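Local coordinates for type C neurotoxin (PDB 3PME), which probably binds receptors such as gangliosides on nerve cell membranes, as the receptor-binding domain of a mosaic C/D botulinum neurotoxin, at residues Y66-S72 with T144-I149; L61-Y66 with V173-K177; L155-G159 with N207-N211; R105-W111 with S122-S128. One frame throughout, in Å; residues are numbered along the deposited sequence.

Contact 1 (Y66-S72 with T144-I149)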
# COMPACT_ATOMS: atom_id res chain seq x y z
N TYR A 66 -19.33 16.78 -19.79
CA TYR A 66 -20.34 17.54 -19.08
C TYR A 66 -21.53 16.67 -18.68
O TYR A 66 -22.34 17.07 -17.85
CB TYR A 66 -20.78 18.75 -19.89
CG TYR A 66 -20.27 20.07 -19.34
CD1 TYR A 66 -20.70 20.53 -18.10
CD2 TYR A 66 -19.39 20.86 -20.07
CE1 TYR A 66 -20.26 21.73 -17.60
CE2 TYR A 66 -18.93 22.07 -19.57
CZ TYR A 66 -19.38 22.50 -18.33
OH TYR A 66 -18.94 23.70 -17.83
N GLU A 67 -21.65 15.49 -19.28
CA GLU A 67 -22.73 14.57 -18.94
C GLU A 67 -22.24 13.42 -18.06
O GLU A 67 -22.94 12.99 -17.15
CB GLU A 67 -23.37 13.99 -20.21
CG GLU A 67 -23.72 15.04 -21.26
CD GLU A 67 -23.99 14.41 -22.62
OE1 GLU A 67 -24.58 13.31 -22.66
OE2 GLU A 67 -23.60 15.02 -23.64
N ASN A 68 -21.05 12.91 -18.36
CA ASN A 68 -20.51 11.78 -17.61
C ASN A 68 -18.99 11.76 -17.58
O ASN A 68 -18.33 12.08 -18.58
CB ASN A 68 -21.06 10.45 -18.15
CG ASN A 68 -21.05 10.37 -19.67
OD1 ASN A 68 -20.07 10.72 -20.33
ND2 ASN A 68 -22.17 9.90 -20.23
N SER A 69 -18.42 11.39 -16.44
CA SER A 69 -16.97 11.38 -16.31
C SER A 69 -16.56 10.39 -15.24
O SER A 69 -17.38 9.95 -14.44
CB SER A 69 -16.47 12.76 -15.90
OG SER A 69 -16.89 13.03 -14.57
N SER A 70 -15.27 10.08 -15.22
CA SER A 70 -14.68 9.33 -14.12
C SER A 70 -13.34 9.96 -13.77
O SER A 70 -12.64 10.49 -14.63
CB SER A 70 -14.48 7.86 -14.49
OG SER A 70 -15.71 7.27 -14.93
N VAL A 71 -13.00 9.91 -12.49
CA VAL A 71 -11.71 10.39 -12.05
C VAL A 71 -11.08 9.24 -11.28
O VAL A 71 -11.74 8.65 -10.42
CB VAL A 71 -11.88 11.60 -11.12
CG1 VAL A 71 -10.52 12.03 -10.61
CG2 VAL A 71 -12.61 12.76 -11.85
N SER A 72 -9.84 8.88 -11.59
CA SER A 72 -9.17 7.82 -10.84
C SER A 72 -7.76 8.24 -10.44
O SER A 72 -7.11 8.99 -11.14
CB SER A 72 -9.14 6.52 -11.64
OG SER A 72 -8.25 6.60 -12.74
N THR A 144 -11.79 5.90 -7.19
CA THR A 144 -12.43 6.18 -8.47
C THR A 144 -13.76 6.83 -8.20
O THR A 144 -14.58 6.30 -7.43
CB THR A 144 -12.66 4.92 -9.33
OG1 THR A 144 -11.48 4.11 -9.35
CG2 THR A 144 -13.01 5.34 -10.76
N ILE A 145 -13.96 7.98 -8.82
CA ILE A 145 -15.24 8.68 -8.74
C ILE A 145 -15.88 8.64 -10.11
O ILE A 145 -15.25 9.04 -11.09
CB ILE A 145 -15.04 10.17 -8.38
CG1 ILE A 145 -14.13 10.35 -7.16
CG2 ILE A 145 -16.41 10.84 -8.16
CD1 ILE A 145 -14.70 9.80 -5.94
N THR A 146 -17.13 8.17 -10.20
CA THR A 146 -17.88 8.31 -11.45
C THR A 146 -18.98 9.35 -11.25
O THR A 146 -19.54 9.48 -10.16
CB THR A 146 -18.47 6.97 -11.98
OG1 THR A 146 -19.47 6.49 -11.08
CG2 THR A 146 -17.37 5.91 -12.14
N ASN A 147 -19.25 10.12 -12.31
CA ASN A 147 -20.25 11.18 -12.24
C ASN A 147 -21.17 11.06 -13.43
O ASN A 147 -20.72 10.94 -14.56
CB ASN A 147 -19.58 12.55 -12.29
CG ASN A 147 -18.58 12.77 -11.17
OD1 ASN A 147 -18.95 13.06 -10.04
ND2 ASN A 147 -17.30 12.63 -11.49
N ASN A 148 -22.47 11.10 -13.18
CA ASN A 148 -23.42 11.17 -14.27
C ASN A 148 -24.53 12.16 -13.94
O ASN A 148 -25.26 12.00 -12.96
CB ASN A 148 -23.99 9.80 -14.62
CG ASN A 148 -24.62 9.76 -16.00
OD1 ASN A 148 -25.41 10.63 -16.35
ND2 ASN A 148 -24.25 8.77 -16.80
N ILE A 149 -24.61 13.20 -14.75
CA ILE A 149 -25.56 14.28 -14.52
C ILE A 149 -27.00 13.78 -14.56
O ILE A 149 -27.91 14.45 -14.08
CB ILE A 149 -25.34 15.41 -15.55
CG1 ILE A 149 -25.93 16.72 -15.02
CG2 ILE A 149 -25.90 15.03 -16.90
CD1 ILE A 149 -25.35 17.13 -13.68
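N147, V71 and S69 are the three residues with the largest buried areas where strand 68-72 runs antiparallel to strand 144-148, at 171° with 4.6 Å between the axes. S69 and N147 form a hydrogen-bonded pair: N147 N donates to S69 O (2.8 Å) and S69 N to N147 O (3.0 Å). A third bond joins the side chains on the same face, N147 ND2 to S69 OG at 3.1 Å. Two residues further on, V71 and I145 repeat the pattern, with V71 N to I145 O and I145 N to V71 O both 2.8 Å. V71 CB and I145 CB, 4.4 Å apart, lie on the face of S69 and N147, and W111 of strand 108-114 packs against V71, I145 and N147 from that side. The ladder reaches just past the strands, where I149 N donates to E67 O at 2.9 Å. Between the hydrogen-bonded pairs, short CA-H...O contacts such as S70 CA to I145 O (3.1 Å) fill in. N68, S70, S72, T144, T146 and N148 point to the other face, where S70 OG is hydrogen-bonded to K203 O and L205 N. Strands 193-201 and 152-157 continue the sheet beyond the two partners. Such a regular antiparallel ladder, with one face packed against a second sheet, is characteristic of the concanavalin-like jelly-roll sandwich of the N-terminal receptor-binding subdomain.

Contact 2 (L61-Y66 with V173-K177)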
# COMPACT_ATOMS: atom_id res chain seq x y z
N LEU A 61 -13.96 20.36 -22.68
CA LEU A 61 -15.18 20.45 -21.88
C LEU A 61 -16.43 20.43 -22.75
O LEU A 61 -17.53 20.17 -22.26
CB LEU A 61 -15.17 21.68 -20.99
CG LEU A 61 -14.12 21.63 -19.88
CD1 LEU A 61 -14.27 22.82 -18.96
CD2 LEU A 61 -14.23 20.33 -19.10
N TYR A 62 -16.27 20.72 -24.04
CA TYR A 62 -17.41 20.65 -24.95
C TYR A 62 -17.53 19.23 -25.48
O TYR A 62 -17.26 18.96 -26.66
CB TYR A 62 -17.26 21.66 -26.09
CG TYR A 62 -18.52 21.81 -26.90
CD1 TYR A 62 -19.58 22.58 -26.44
CD2 TYR A 62 -18.65 21.19 -28.13
CE1 TYR A 62 -20.74 22.72 -27.19
CE2 TYR A 62 -19.80 21.32 -28.88
CZ TYR A 62 -20.83 22.09 -28.41
OH TYR A 62 -21.97 22.21 -29.17
N SER A 63 -17.94 18.33 -24.60
CA SER A 63 -17.95 16.90 -24.90
C SER A 63 -18.80 16.17 -23.87
O SER A 63 -19.47 16.80 -23.05
CB SER A 63 -16.53 16.34 -24.84
OG SER A 63 -16.06 16.30 -23.50
N ALA A 64 -18.75 14.85 -23.90
CA ALA A 64 -19.52 14.02 -22.98
C ALA A 64 -19.14 14.28 -21.53
O ALA A 64 -19.88 13.88 -20.63
CB ALA A 64 -19.35 12.55 -23.31
N ILE A 65 -18.00 14.93 -21.30
CA ILE A 65 -17.50 15.20 -19.95
C ILE A 65 -18.52 15.97 -19.12
O ILE A 65 -18.58 15.83 -17.90
CB ILE A 65 -16.17 15.99 -19.97
CG1 ILE A 65 -15.45 15.84 -18.63
CG2 ILE A 65 -16.41 17.46 -20.27
CD1 ILE A 65 -14.85 14.49 -18.42
N TYR A 66 -19.33 16.78 -19.79
CA TYR A 66 -20.34 17.54 -19.08
C TYR A 66 -21.53 16.67 -18.68
O TYR A 66 -22.34 17.07 -17.85
CB TYR A 66 -20.78 18.75 -19.89
CG TYR A 66 -20.27 20.07 -19.34
CD1 TYR A 66 -20.70 20.53 -18.10
CD2 TYR A 66 -19.39 20.86 -20.07
CE1 TYR A 66 -20.26 21.73 -17.60
CE2 TYR A 66 -18.93 22.07 -19.57
CZ TYR A 66 -19.38 22.50 -18.33
OH TYR A 66 -18.94 23.70 -17.83
N VAL A 173 -23.85 22.98 -13.12
CA VAL A 173 -22.46 22.97 -12.67
C VAL A 173 -21.61 23.56 -13.79
O VAL A 173 -21.72 23.13 -14.94
CB VAL A 173 -21.98 21.54 -12.33
CG1 VAL A 173 -20.49 21.55 -12.03
CG2 VAL A 173 -22.77 20.97 -11.16
N LYS A 174 -20.82 24.57 -13.47
CA LYS A 174 -19.89 25.16 -14.43
C LYS A 174 -18.53 24.57 -14.13
O LYS A 174 -17.95 24.88 -13.10
CB LYS A 174 -19.86 26.68 -14.27
CG LYS A 174 -18.82 27.42 -15.09
CD LYS A 174 -19.07 27.27 -16.58
CE LYS A 174 -18.07 28.08 -17.40
NZ LYS A 174 -16.66 27.63 -17.13
N LEU A 175 -18.06 23.70 -15.01
CA LEU A 175 -16.73 23.11 -14.87
C LEU A 175 -15.68 24.12 -15.27
O LEU A 175 -15.93 24.97 -16.13
CB LEU A 175 -16.57 21.87 -15.75
CG LEU A 175 -17.49 20.70 -15.42
CD1 LEU A 175 -17.38 19.63 -16.49
CD2 LEU A 175 -17.19 20.15 -14.03
N ASP A 176 -14.52 24.02 -14.65
CA ASP A 176 -13.40 24.87 -15.01
C ASP A 176 -12.27 24.06 -15.63
O ASP A 176 -12.08 22.88 -15.30
CB ASP A 176 -12.90 25.62 -13.78
CG ASP A 176 -12.07 26.82 -14.15
OD1 ASP A 176 -12.65 27.82 -14.62
OD2 ASP A 176 -10.84 26.77 -13.99
N LYS A 177 -11.50 24.70 -16.51
CA LYS A 177 -10.41 24.02 -17.20
C LYS A 177 -9.15 23.88 -16.34
O LYS A 177 -8.24 23.14 -16.71
CB LYS A 177 -10.06 24.77 -18.49
CG LYS A 177 -9.34 26.08 -18.24
CD LYS A 177 -9.35 26.95 -19.48
CE LYS A 177 -8.52 28.21 -19.28
NZ LYS A 177 -7.09 27.87 -19.05
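This is a small loop-to-loop contact at the surface of the lectin-like subdomain, made by the turn leading into strand 68-77 and the loop leading into strand 178-181. L175 is the centre of it, touching both L61 and Y66. Its CD1 sits 3.8 Å from the centroid of the Y66 ring and only 13° off the ring normal, a CH-pi contact over the ring face. L175 CB also meets L61 CD1 at 4.1 Å, while I65 CG2 makes a looser apolar approach to L175 CD1 at 4.5 Å. The phenol does polar work as well: L175 N donates to Y66 OH at 3.0 Å, so the tyrosine binds both the backbone and the side chain of one residue. At the ring edge, V173 O lies 3.3 Å from Y66 CE1. Just before Y66, S63 OG accepts from I65 N at 3.2 Å, an ST turn that overlaps the start of the 3-10 segment 64-66. Around the pair, the 173-177 loop is tied to its surroundings by K174 N to S98 OG and by backbone bonding of K177 with L56, just after strand 51-55, while Y66 stands two residues before strand 68-77.

Contact 3 (L155-G159 with N207-N211). With SO4 (sulfate ion), chain B.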
# COMPACT_ATOMS: atom_id res chain seq x y z
N LEU A 155 -18.52 6.68 -5.42
CA LEU A 155 -17.16 6.56 -4.93
C LEU A 155 -16.76 5.11 -4.78
O LEU A 155 -17.42 4.34 -4.06
CB LEU A 155 -17.05 7.26 -3.58
CG LEU A 155 -15.70 7.10 -2.88
CD1 LEU A 155 -14.59 7.60 -3.77
CD2 LEU A 155 -15.73 7.87 -1.58
N TYR A 156 -15.68 4.73 -5.47
CA TYR A 156 -15.13 3.38 -5.42
C TYR A 156 -13.79 3.44 -4.71
O TYR A 156 -13.01 4.36 -4.94
CB TYR A 156 -14.88 2.83 -6.82
CG TYR A 156 -16.15 2.55 -7.59
CD1 TYR A 156 -16.89 3.59 -8.14
CD2 TYR A 156 -16.61 1.25 -7.76
CE1 TYR A 156 -18.06 3.34 -8.85
CE2 TYR A 156 -17.80 0.99 -8.47
CZ TYR A 156 -18.50 2.05 -9.01
OH TYR A 156 -19.68 1.83 -9.70
N ILE A 157 -13.55 2.46 -3.85
CA ILE A 157 -12.25 2.30 -3.17
C ILE A 157 -11.72 0.92 -3.50
O ILE A 157 -12.36 -0.10 -3.23
CB ILE A 157 -12.37 2.46 -1.63
CG1 ILE A 157 -12.90 3.85 -1.27
CG2 ILE A 157 -11.01 2.19 -0.95
CD1 ILE A 157 -11.97 5.00 -1.69
N ASN A 158 -10.53 0.89 -4.09
CA ASN A 158 -9.92 -0.36 -4.52
C ASN A 158 -10.88 -1.20 -5.36
O ASN A 158 -10.97 -2.43 -5.21
CB ASN A 158 -9.37 -1.13 -3.31
CG ASN A 158 -8.23 -0.40 -2.63
OD1 ASN A 158 -7.54 0.40 -3.26
ND2 ASN A 158 -8.03 -0.65 -1.35
N GLY A 159 -11.63 -0.53 -6.23
CA GLY A 159 -12.47 -1.22 -7.19
C GLY A 159 -13.85 -1.61 -6.66
O GLY A 159 -14.62 -2.27 -7.35
N ASN A 207 -18.06 -1.02 -13.56
CA ASN A 207 -17.36 -1.70 -12.48
C ASN A 207 -16.23 -2.56 -13.01
O ASN A 207 -15.14 -2.59 -12.43
CB ASN A 207 -18.33 -2.54 -11.66
CG ASN A 207 -19.29 -1.69 -10.87
OD1 ASN A 207 -19.24 -0.46 -10.96
ND2 ASN A 207 -20.15 -2.32 -10.08
N GLU A 208 -16.47 -3.24 -14.12
CA GLU A 208 -15.45 -4.09 -14.73
C GLU A 208 -14.23 -3.27 -15.15
O GLU A 208 -13.08 -3.66 -14.92
CB GLU A 208 -16.03 -4.85 -15.92
CG GLU A 208 -15.03 -5.78 -16.61
CD GLU A 208 -15.70 -6.71 -17.61
OE1 GLU A 208 -16.94 -6.67 -17.74
OE2 GLU A 208 -14.97 -7.49 -18.26
N ASP A 209 -14.48 -2.12 -15.78
CA ASP A 209 -13.40 -1.27 -16.25
C ASP A 209 -12.63 -0.63 -15.10
O ASP A 209 -11.41 -0.53 -15.15
CB ASP A 209 -13.91 -0.23 -17.24
CG ASP A 209 -14.17 -0.82 -18.62
OD1 ASP A 209 -13.75 -1.98 -18.85
OD2 ASP A 209 -14.79 -0.14 -19.46
N ILE A 210 -13.34 -0.21 -14.06
CA ILE A 210 -12.67 0.32 -12.87
C ILE A 210 -11.69 -0.71 -12.31
O ILE A 210 -10.57 -0.38 -11.94
CB ILE A 210 -13.69 0.73 -11.81
CG1 ILE A 210 -14.47 1.96 -12.31
CG2 ILE A 210 -13.00 0.99 -10.47
CD1 ILE A 210 -15.64 2.35 -11.43
N ASN A 211 -12.11 -1.97 -12.27
CA ASN A 211 -11.23 -3.02 -11.77
C ASN A 211 -10.06 -3.35 -12.69
O ASN A 211 -8.99 -3.76 -12.23
CB ASN A 211 -12.04 -4.25 -11.38
CG ASN A 211 -12.71 -4.08 -10.03
OD1 ASN A 211 -13.84 -3.60 -9.93
ND2 ASN A 211 -11.99 -4.44 -8.97
S SO4 B . -22.04 -1.22 -13.44
O1 SO4 B . -22.14 0.17 -13.00
O2 SO4 B . -22.98 -1.43 -14.54
O3 SO4 B . -20.68 -1.48 -13.91
O4 SO4 B . -22.36 -2.11 -12.33
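L155 packs on V143 and I145 of strand 141-148, and the next residue of strand 152-157, Y156, reaches the start of helix 207-218. I210 CD1 lies over one face of the Y156 ring, 3.5 Å from the centroid and 6° off the normal, a CH-pi contact. At the end of the ring Y156 OH donates to N207 OD1 at 2.7 Å. I157 points away from the helix, and N158 turns the chain with positive phi, its OD1 accepting from F142 N. G159 then brings bare backbone up to the helix: G159 CA lies 4.0 Å from I210 CG2, and a CB there would clash with N211. At its backbone angles a CB would also jam against the carbonyl O of N158, which by itself calls for glycine. N207, in the first turn, gives its backbone N to sulfate O3 at 2.7 Å; the ion probably comes from the crystallisation liquor. The chemistry is thus mixed: one short hydrogen bond and one CH-pi contact join the helix start to the end of strand 152-157, with a glycine in the following turn where a CB would not fit.

Contact 4 (R105-W111 with S122-S128)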
# COMPACT_ATOMS: atom_id res chain seq x y z
N ARG A 105 -10.59 15.50 5.46
CA ARG A 105 -11.11 16.10 6.67
C ARG A 105 -11.30 15.05 7.74
O ARG A 105 -12.04 14.08 7.55
CB ARG A 105 -12.43 16.82 6.40
CG ARG A 105 -13.07 17.36 7.66
CD ARG A 105 -14.34 18.15 7.35
NE ARG A 105 -15.23 17.46 6.42
CZ ARG A 105 -16.00 16.43 6.74
NH1 ARG A 105 -15.99 15.95 7.98
NH2 ARG A 105 -16.78 15.87 5.83
N ASN A 106 -10.61 15.24 8.86
CA ASN A 106 -10.75 14.35 10.00
C ASN A 106 -10.67 12.87 9.61
O ASN A 106 -11.53 12.07 9.99
CB ASN A 106 -12.07 14.64 10.73
CG ASN A 106 -12.13 14.01 12.10
OD1 ASN A 106 -11.10 13.74 12.72
ND2 ASN A 106 -13.34 13.78 12.60
N GLY A 107 -9.66 12.50 8.83
CA GLY A 107 -9.46 11.10 8.50
C GLY A 107 -10.44 10.55 7.47
O GLY A 107 -10.58 9.35 7.32
N ASN A 108 -11.10 11.46 6.76
CA ASN A 108 -11.99 11.10 5.66
C ASN A 108 -11.47 11.74 4.38
O ASN A 108 -10.86 12.80 4.42
CB ASN A 108 -13.41 11.63 5.90
CG ASN A 108 -14.11 10.93 7.06
OD1 ASN A 108 -14.84 9.96 6.87
ND2 ASN A 108 -13.89 11.44 8.27
N ILE A 109 -11.71 11.09 3.24
CA ILE A 109 -11.60 11.80 1.96
C ILE A 109 -13.00 12.18 1.51
O ILE A 109 -13.97 11.43 1.72
CB ILE A 109 -10.89 10.99 0.85
CG1 ILE A 109 -11.56 9.65 0.62
CG2 ILE A 109 -9.42 10.82 1.16
CD1 ILE A 109 -11.22 9.06 -0.74
N GLU A 110 -13.11 13.36 0.90
CA GLU A 110 -14.41 13.89 0.50
C GLU A 110 -14.34 14.49 -0.89
O GLU A 110 -13.49 15.33 -1.17
CB GLU A 110 -14.91 14.93 1.51
CG GLU A 110 -16.34 15.40 1.23
CD GLU A 110 -16.89 16.33 2.31
OE1 GLU A 110 -16.10 16.83 3.13
OE2 GLU A 110 -18.12 16.57 2.32
N TRP A 111 -15.25 14.04 -1.75
CA TRP A 111 -15.35 14.55 -3.11
C TRP A 111 -16.59 15.42 -3.19
O TRP A 111 -17.67 14.99 -2.80
CB TRP A 111 -15.46 13.40 -4.11
CG TRP A 111 -15.88 13.83 -5.50
CD1 TRP A 111 -17.15 13.94 -5.97
CD2 TRP A 111 -15.02 14.15 -6.60
NE1 TRP A 111 -17.14 14.33 -7.29
CE2 TRP A 111 -15.84 14.46 -7.70
CE3 TRP A 111 -13.63 14.21 -6.75
CZ2 TRP A 111 -15.32 14.83 -8.94
CZ3 TRP A 111 -13.12 14.57 -7.99
CH2 TRP A 111 -13.96 14.87 -9.07
N SER A 122 -21.73 15.70 -1.71
CA SER A 122 -20.42 15.12 -1.42
C SER A 122 -20.46 13.60 -1.29
O SER A 122 -21.48 13.00 -0.94
CB SER A 122 -19.84 15.74 -0.15
OG SER A 122 -20.63 15.43 0.97
N LEU A 123 -19.32 12.98 -1.60
CA LEU A 123 -19.07 11.58 -1.30
C LEU A 123 -18.00 11.59 -0.23
O LEU A 123 -16.99 12.28 -0.37
CB LEU A 123 -18.54 10.86 -2.53
CG LEU A 123 -19.52 10.74 -3.70
CD1 LEU A 123 -18.74 10.40 -4.97
CD2 LEU A 123 -20.55 9.66 -3.36
N ILE A 124 -18.22 10.84 0.84
CA ILE A 124 -17.30 10.84 1.97
C ILE A 124 -16.91 9.41 2.30
O ILE A 124 -17.76 8.53 2.38
CB ILE A 124 -17.93 11.52 3.20
CG1 ILE A 124 -18.39 12.94 2.84
CG2 ILE A 124 -16.93 11.59 4.35
CD1 ILE A 124 -19.30 13.57 3.90
N PHE A 125 -15.61 9.19 2.48
CA PHE A 125 -15.14 7.86 2.86
C PHE A 125 -14.17 7.97 4.03
O PHE A 125 -13.15 8.67 3.96
CB PHE A 125 -14.46 7.18 1.67
CG PHE A 125 -13.89 5.83 1.98
CD1 PHE A 125 -14.73 4.76 2.25
CD2 PHE A 125 -12.52 5.63 2.02
CE1 PHE A 125 -14.21 3.50 2.53
CE2 PHE A 125 -11.99 4.37 2.32
CZ PHE A 125 -12.83 3.31 2.57
N ASP A 126 -14.49 7.26 5.11
CA ASP A 126 -13.62 7.20 6.28
C ASP A 126 -12.50 6.19 6.04
O ASP A 126 -12.67 4.99 6.26
CB ASP A 126 -14.46 6.79 7.49
CG ASP A 126 -13.66 6.72 8.78
OD1 ASP A 126 -12.42 6.89 8.75
OD2 ASP A 126 -14.27 6.50 9.85
N TYR A 127 -11.35 6.67 5.59
CA TYR A 127 -10.25 5.77 5.29
C TYR A 127 -9.44 5.49 6.55
O TYR A 127 -8.70 4.51 6.58
CB TYR A 127 -9.36 6.32 4.16
CG TYR A 127 -8.57 7.53 4.59
CD1 TYR A 127 -7.34 7.38 5.22
CD2 TYR A 127 -9.05 8.81 4.39
CE1 TYR A 127 -6.60 8.48 5.63
CE2 TYR A 127 -8.33 9.92 4.82
CZ TYR A 127 -7.11 9.74 5.43
OH TYR A 127 -6.42 10.84 5.84
N SER A 128 -9.60 6.31 7.58
CA SER A 128 -8.77 6.20 8.79
C SER A 128 -9.23 5.10 9.75
O SER A 128 -8.42 4.35 10.28
CB SER A 128 -8.75 7.52 9.55
OG SER A 128 -7.98 7.42 10.75
O HOH W 1 -12.56 9.38 10.20
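Strands 108-111 and 122-126 run antiparallel at 165°, their axes 4.6 Å apart, as the arms of a beta hairpin. I109 and F125 form one hydrogen-bonded pair, N to O 2.9 Å in both directions, and W111 with L123 the next, W111 N to L123 O 2.8 Å and L123 N to W111 O 2.9 Å. A type I' turn from R105 to N108 leads into the first strand, and within it G107 O accepts from S128 N at 3.2 Å and weakly from Y127 N. G107 has positive phi, and a CB would clash with S128. The Y127 ring lies under G107 O and touches I109, CD2 to CG2 3.8 Å, while its OH bonds to T82 OG1. I109, F125, W111 and L123 share one face of the sheet: I109 CG1 meets F125 CB at 4.0 Å and W111 CD1 meets L123 CD1 at 4.0 Å. The other face is partly polar: R105 NH2 forms a salt bridge with E110 OE1 (2.9 Å), E110 OE2 accepts a weak bond from S122 OG (3.1 Å), and I124 CD1 lies 3.6 Å from E110 OE2. The apolar face is turned to the other sheet, I109 and W111 packing on strands 141-148 and 68-77, L123 and F125 on strand 152-157, and strand 100-105 continues the hairpin's own sheet beside strand 108-114.

How the contacts relate
Contacts 1, 2 and 4 lie within the N-terminal, concanavalin-like part of the receptor-binding domain, and contact 3 joins its strand 152-157 to helix 207-218. Contact 1 and the strand of contact 3 share one sheet, strands 141-148 and 152-157 being neighbours, with centres 12 Å apart. Contact 4 belongs to the other sheet, about 17 to 18 Å from both between centres, and there the two sheets meet face to face. Contact 2 lies 11 Å from contact 1 and shares Y66 with it. Along the chain, contact 2 encloses contact 1, which encloses contact 4; contact 3 opens after contact 1 has closed but crosses contact 2, their segments alternating. Sequence-distant strands thus combine into one sandwich.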